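Long-range contact in abietadiene synthase, chloroplastic (Abies grandis, PDB 3S9V), which belongs to the plant terpene synthases, largely helical enzymes that pair an N-terminal terpene synthase domain with a metal-binding one: residues A[421-433]-A[748-760]. Sequence-based numbering, arbitrary orientation.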
loop_
_atom_site.group_PDB
_atom_site.type_symbol
_atom_site.label_atom_id
_atom_site.label_comp_id
_atom_site.label_asym_id
_atom_site.label_seq_id
_atom_site.Cartn_x
_atom_site.Cartn_y
_atom_site.Cartn_z
ATOM N N LEU A 421 9.379 -0.421 5.109
ATOM C CA LEU A 421 10.701 0.189 5.161
ATOM C C LEU A 421 11.787 -0.653 4.513
ATOM O O LEU A 421 12.680 -0.116 3.857
ATOM C CB LEU A 421 11.093 0.518 6.606
ATOM C CG LEU A 421 10.363 1.741 7.177
ATOM C CD1 LEU A 421 10.785 1.981 8.618
ATOM C CD2 LEU A 421 10.681 2.958 6.321
ATOM N N LYS A 422 11.709 -1.971 4.678
ATOM C CA LYS A 422 12.717 -2.843 4.093
ATOM C C LYS A 422 12.410 -3.180 2.633
ATOM O O LYS A 422 13.321 -3.311 1.819
ATOM C CB LYS A 422 12.848 -4.127 4.916
ATOM C CG LYS A 422 14.058 -4.970 4.558
ATOM C CD LYS A 422 14.161 -6.180 5.468
ATOM C CE LYS A 422 15.384 -7.017 5.146
ATOM N NZ LYS A 422 15.466 -8.212 6.036
ATOM N N TYR A 423 11.128 -3.311 2.301
ATOM C CA TYR A 423 10.724 -3.627 0.932
ATOM C C TYR A 423 9.822 -2.555 0.315
ATOM O O TYR A 423 8.623 -2.784 0.093
ATOM C CB TYR A 423 10.017 -4.983 0.903
ATOM C CG TYR A 423 10.891 -6.116 1.396
ATOM C CD1 TYR A 423 12.024 -6.507 0.683
ATOM C CD2 TYR A 423 10.609 -6.766 2.596
ATOM C CE1 TYR A 423 12.865 -7.518 1.155
ATOM C CE2 TYR A 423 11.442 -7.779 3.079
ATOM C CZ TYR A 423 12.569 -8.149 2.354
ATOM O OH TYR A 423 13.398 -9.138 2.835
ATOM N N PRO A 424 10.391 -1.365 0.034
ATOM C CA PRO A 424 9.660 -0.243 -0.563
ATOM C C PRO A 424 9.169 -0.598 -1.960
ATOM O O PRO A 424 9.471 -1.668 -2.484
ATOM C CB PRO A 424 10.707 0.873 -0.628
ATOM C CG PRO A 424 11.680 0.516 0.424
ATOM C CD PRO A 424 11.783 -0.978 0.314
ATOM N N TRP A 425 8.426 0.333 -2.547
ATOM C CA TRP A 425 7.862 0.224 -3.887
ATOM C C TRP A 425 8.731 -0.549 -4.897
ATOM O O TRP A 425 8.352 -1.611 -5.392
ATOM C CB TRP A 425 7.603 1.650 -4.390
ATOM C CG TRP A 425 7.114 1.789 -5.801
ATOM C CD1 TRP A 425 7.692 2.524 -6.789
ATOM C CD2 TRP A 425 5.912 1.245 -6.356
ATOM N NE1 TRP A 425 6.924 2.481 -7.929
ATOM C CE2 TRP A 425 5.826 1.700 -7.691
ATOM C CE3 TRP A 425 4.896 0.420 -5.853
ATOM C CZ2 TRP A 425 4.768 1.360 -8.533
ATOM C CZ3 TRP A 425 3.839 0.082 -6.692
ATOM C CH2 TRP A 425 3.785 0.553 -8.019
ATOM N N HIS A 426 9.907 -0.019 -5.188
ATOM C CA HIS A 426 10.791 -0.639 -6.165
ATOM C C HIS A 426 11.393 -1.990 -5.799
ATOM O O HIS A 426 12.140 -2.553 -6.592
ATOM C CB HIS A 426 11.908 0.342 -6.524
ATOM C CG HIS A 426 11.417 1.581 -7.205
ATOM N ND1 HIS A 426 11.926 2.834 -6.937
ATOM C CD2 HIS A 426 10.459 1.759 -8.144
ATOM C CE1 HIS A 426 11.301 3.730 -7.679
ATOM N NE2 HIS A 426 10.407 3.104 -8.421
ATOM N N LYS A 427 11.070 -2.509 -4.618
ATOM C CA LYS A 427 11.603 -3.792 -4.167
ATOM C C LYS A 427 10.499 -4.722 -3.699
ATOM O O LYS A 427 10.771 -5.823 -3.226
ATOM C CB LYS A 427 12.576 -3.603 -3.001
ATOM C CG LYS A 427 13.774 -2.736 -3.282
ATOM C CD LYS A 427 14.667 -2.697 -2.058
ATOM C CE LYS A 427 15.806 -1.719 -2.230
ATOM N NZ LYS A 427 16.684 -1.708 -1.027
ATOM N N SER A 428 9.257 -4.277 -3.825
ATOM C CA SER A 428 8.129 -5.071 -3.381
ATOM C C SER A 428 7.420 -5.820 -4.517
ATOM O O SER A 428 6.760 -5.210 -5.359
ATOM C CB SER A 428 7.136 -4.168 -2.651
ATOM O OG SER A 428 6.033 -4.917 -2.167
ATOM N N MET A 429 7.564 -7.144 -4.531
ATOM C CA MET A 429 6.920 -7.974 -5.548
ATOM C C MET A 429 5.528 -8.339 -5.022
ATOM O O MET A 429 5.365 -8.645 -3.842
ATOM C CB MET A 429 7.738 -9.247 -5.805
ATOM C CG MET A 429 9.255 -9.028 -5.928
ATOM S SD MET A 429 9.740 -7.770 -7.136
ATOM C CE MET A 429 8.878 -8.391 -8.586
ATOM N N PRO A 430 4.510 -8.315 -5.894
ATOM C CA PRO A 430 3.119 -8.629 -5.545
ATOM C C PRO A 430 2.867 -9.805 -4.593
ATOM O O PRO A 430 2.156 -9.650 -3.593
ATOM C CB PRO A 430 2.464 -8.838 -6.910
ATOM C CG PRO A 430 3.201 -7.869 -7.773
ATOM C CD PRO A 430 4.644 -8.080 -7.344
ATOM N N ARG A 431 3.428 -10.975 -4.887
ATOM C CA ARG A 431 3.202 -12.127 -4.015
ATOM C C ARG A 431 3.806 -11.927 -2.627
ATOM O O ARG A 431 3.184 -12.267 -1.618
ATOM C CB ARG A 431 3.763 -13.408 -4.641
ATOM C CG ARG A 431 3.018 -13.888 -5.882
ATOM C CD ARG A 431 1.635 -14.456 -5.551
ATOM N NE ARG A 431 0.618 -13.415 -5.452
ATOM C CZ ARG A 431 -0.651 -13.637 -5.127
ATOM N NH1 ARG A 431 -1.076 -14.870 -4.859
ATOM N NH2 ARG A 431 -1.506 -12.626 -5.095
ATOM N N LEU A 432 5.012 -11.373 -2.568
ATOM C CA LEU A 432 5.660 -11.149 -1.279
ATOM C C LEU A 432 4.902 -10.120 -0.435
ATOM O O LEU A 432 4.766 -10.291 0.784
ATOM C CB LEU A 432 7.112 -10.717 -1.493
ATOM C CG LEU A 432 7.956 -11.791 -2.189
ATOM C CD1 LEU A 432 9.385 -11.300 -2.401
ATOM C CD2 LEU A 432 7.947 -13.055 -1.334
ATOM N N GLU A 433 4.408 -9.057 -1.073
ATOM C CA GLU A 433 3.654 -8.040 -0.348
ATOM C C GLU A 433 2.324 -8.644 0.082
ATOM O O GLU A 433 1.867 -8.430 1.201
ATOM C CB GLU A 433 3.378 -6.805 -1.216
ATOM C CG GLU A 433 2.636 -5.703 -0.445
ATOM C CD GLU A 433 2.484 -4.399 -1.221
ATOM O OE1 GLU A 433 3.502 -3.886 -1.735
ATOM O OE2 GLU A 433 1.348 -3.876 -1.304
ATOM N N PHE A 748 8.227 -3.429 -15.935
ATOM C CA PHE A 748 8.441 -2.845 -14.611
ATOM C C PHE A 748 8.775 -3.850 -13.501
ATOM O O PHE A 748 9.606 -3.584 -12.636
ATOM C CB PHE A 748 7.203 -2.030 -14.218
ATOM C CG PHE A 748 7.416 -1.139 -13.031
ATOM C CD1 PHE A 748 8.208 -0.006 -13.130
ATOM C CD2 PHE A 748 6.834 -1.441 -11.807
ATOM C CE1 PHE A 748 8.417 0.812 -12.028
ATOM C CE2 PHE A 748 7.044 -0.627 -10.699
ATOM C CZ PHE A 748 7.831 0.496 -10.813
ATOM N N GLU A 749 8.116 -5.001 -13.518
ATOM C CA GLU A 749 8.358 -6.025 -12.507
ATOM C C GLU A 749 9.726 -6.666 -12.681
ATOM O O GLU A 749 10.362 -7.066 -11.705
ATOM C CB GLU A 749 7.283 -7.104 -12.572
ATOM C CG GLU A 749 5.877 -6.613 -12.253
ATOM C CD GLU A 749 5.775 -5.970 -10.883
ATOM O OE1 GLU A 749 6.392 -6.491 -9.933
ATOM O OE2 GLU A 749 5.070 -4.950 -10.755
ATOM N N THR A 750 10.175 -6.782 -13.927
ATOM C CA THR A 750 11.479 -7.367 -14.175
ATOM C C THR A 750 12.534 -6.450 -13.540
ATOM O O THR A 750 13.486 -6.935 -12.939
ATOM C CB THR A 750 11.736 -7.565 -15.694
ATOM O OG1 THR A 750 10.889 -8.615 -16.191
ATOM C CG2 THR A 750 13.174 -7.949 -15.947
ATOM N N ALA A 751 12.357 -5.132 -13.643
ATOM C CA ALA A 751 13.309 -4.201 -13.022
ATOM C C ALA A 751 13.257 -4.372 -11.495
ATOM O O ALA A 751 14.289 -4.386 -10.828
ATOM C CB ALA A 751 12.979 -2.739 -13.404
ATOM N N ARG A 752 12.052 -4.520 -10.950
ATOM C CA ARG A 752 11.886 -4.689 -9.509
ATOM C C ARG A 752 12.581 -5.938 -8.988
ATOM O O ARG A 752 13.242 -5.898 -7.951
ATOM C CB ARG A 752 10.406 -4.755 -9.146
ATOM C CG ARG A 752 9.625 -3.529 -9.566
ATOM C CD ARG A 752 8.141 -3.720 -9.329
ATOM N NE ARG A 752 7.724 -3.218 -8.032
ATOM C CZ ARG A 752 6.465 -3.213 -7.613
ATOM N NH1 ARG A 752 5.506 -3.698 -8.389
ATOM N NH2 ARG A 752 6.161 -2.692 -6.432
ATOM N N ILE A 753 12.419 -7.046 -9.702
ATOM C CA ILE A 753 13.048 -8.292 -9.300
ATOM C C ILE A 753 14.543 -8.067 -9.087
ATOM O O ILE A 753 15.117 -8.609 -8.149
ATOM C CB ILE A 753 12.816 -9.408 -10.356
ATOM C CG1 ILE A 753 11.477 -10.089 -10.092
ATOM C CG2 ILE A 753 13.920 -10.452 -10.293
ATOM C CD1 ILE A 753 11.401 -10.767 -8.721
ATOM N N MET A 754 15.165 -7.259 -9.944
ATOM C CA MET A 754 16.592 -6.978 -9.808
ATOM C C MET A 754 16.864 -6.096 -8.583
ATOM O O MET A 754 17.845 -6.289 -7.868
ATOM C CB MET A 754 17.126 -6.309 -11.076
ATOM C CG MET A 754 17.159 -7.221 -12.308
ATOM S SD MET A 754 18.313 -8.620 -12.183
ATOM C CE MET A 754 19.882 -7.768 -12.428
ATOM N N GLN A 755 15.998 -5.121 -8.346
ATOM C CA GLN A 755 16.164 -4.262 -7.190
ATOM C C GLN A 755 16.106 -5.132 -5.927
ATOM O O GLN A 755 16.803 -4.869 -4.953
ATOM C CB GLN A 755 15.056 -3.209 -7.146
ATOM C CG GLN A 755 15.186 -2.109 -8.187
ATOM C CD GLN A 755 16.506 -1.386 -8.086
ATOM O OE1 GLN A 755 16.951 -1.049 -6.996
ATOM N NE2 GLN A 755 17.137 -1.136 -9.223
ATOM N N LEU A 756 15.279 -6.178 -5.954
ATOM C CA LEU A 756 15.143 -7.071 -4.806
ATOM C C LEU A 756 16.339 -8.019 -4.644
ATOM O O LEU A 756 16.899 -8.144 -3.555
ATOM C CB LEU A 756 13.853 -7.893 -4.914
ATOM C CG LEU A 756 13.604 -8.886 -3.766
ATOM C CD1 LEU A 756 13.401 -8.132 -2.455
ATOM C CD2 LEU A 756 12.384 -9.732 -4.072
ATOM N N PHE A 757 16.740 -8.677 -5.724
ATOM C CA PHE A 757 17.855 -9.603 -5.632
ATOM C C PHE A 757 19.171 -8.932 -5.281
ATOM O O PHE A 757 19.995 -9.522 -4.595
ATOM C CB PHE A 757 18.029 -10.385 -6.939
ATOM C CG PHE A 757 17.036 -11.498 -7.127
ATOM C CD1 PHE A 757 17.131 -12.347 -8.224
ATOM C CD2 PHE A 757 16.011 -11.704 -6.211
ATOM C CE1 PHE A 757 16.221 -13.386 -8.407
ATOM C CE2 PHE A 757 15.100 -12.736 -6.384
ATOM C CZ PHE A 757 15.206 -13.579 -7.486
ATOM N N TYR A 758 19.369 -7.705 -5.747
ATOM C CA TYR A 758 20.617 -6.995 -5.492
ATOM C C TYR A 758 20.444 -5.779 -4.598
ATOM O O TYR A 758 21.214 -4.826 -4.683
ATOM C CB TYR A 758 21.244 -6.569 -6.823
ATOM C CG TYR A 758 21.554 -7.728 -7.739
ATOM C CD1 TYR A 758 22.692 -8.517 -7.551
ATOM C CD2 TYR A 758 20.685 -8.067 -8.775
ATOM C CE1 TYR A 758 22.954 -9.622 -8.378
ATOM C CE2 TYR A 758 20.932 -9.159 -9.597
ATOM C CZ TYR A 758 22.063 -9.932 -9.398
ATOM O OH TYR A 758 22.284 -11.013 -10.222
ATOM N N MET A 759 19.439 -5.819 -3.734
ATOM C CA MET A 759 19.178 -4.702 -2.838
ATOM C C MET A 759 20.303 -4.465 -1.835
ATOM O O MET A 759 21.080 -5.368 -1.513
ATOM C CB MET A 759 17.854 -4.913 -2.089
ATOM C CG MET A 759 17.825 -6.090 -1.126
ATOM S SD MET A 759 16.187 -6.284 -0.371
ATOM C CE MET A 759 16.175 -4.887 0.761
ATOM N N GLN A 760 20.381 -3.229 -1.358
ATOM C CA GLN A 760 21.383 -2.830 -0.380
ATOM C C GLN A 760 21.109 -3.588 0.918
ATOM O O GLN A 760 20.102 -3.348 1.588
ATOM C CB GLN A 760 21.291 -1.320 -0.136
ATOM C CG GLN A 760 22.389 -0.763 0.747
ATOM C CD GLN A 760 23.758 -0.929 0.125
ATOM O OE1 GLN A 760 24.046 -0.365 -0.932
ATOM N NE2 GLN A 760 24.612 -1.711 0.776
#
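Arg752 reaches from helix 741-757 into the turn at 425-428, where its NH2 donates to Trp425 O over 2.7 Å; the N-H...O angle of 161° marks a nearly straight bond, whereas the one from NE is weak. Ser428 N reaches that carbonyl from the opposite face of its plane, so the oxygen is gripped by both segments. A bend at chi3 brings the guanidinium over one face of the indole, and CZ lies 4.4 Å from the centroid of the Trp425 six-membered ring, only 16° off its normal: a cation-pi contact over the face. One helical turn back, Glu749 OE2 takes Arg752 NH1 in a salt bridge within the guanidinium plane, which fixes the group's rotation. Beside it the indole meets Phe748 obliquely, planes at 40°, while Trp425 NE1 and His426 NE2 both bond to Asn731 of helix 712-736.

Packing is tightest at Met429. Its chain, bent at chi2 and chi3, tucks CE to 3.5 Å from Ile753 CG1, closer than ordinary carbon contact, and Leu756 CD2 bridges Met429 CG and Leu432 CD1. The far end is looser and nearer solvent: the extended Lys427 crosses Met759 at about a right angle, with NZ 3.6 Å from Met759 CB, and Met759 SD approaches the Tyr423 ring obliquely, 3.9 Å from Tyr423 CE1, as a Met-aromatic contact. Gln760 beyond is exposed and poorly ordered.

The arrangement seats the connection between helices 413-422 and 430-440 against helix 741-757 of the C-terminal region, probably where the N-terminal and metal-binding helical parts of a plant terpene synthase meet.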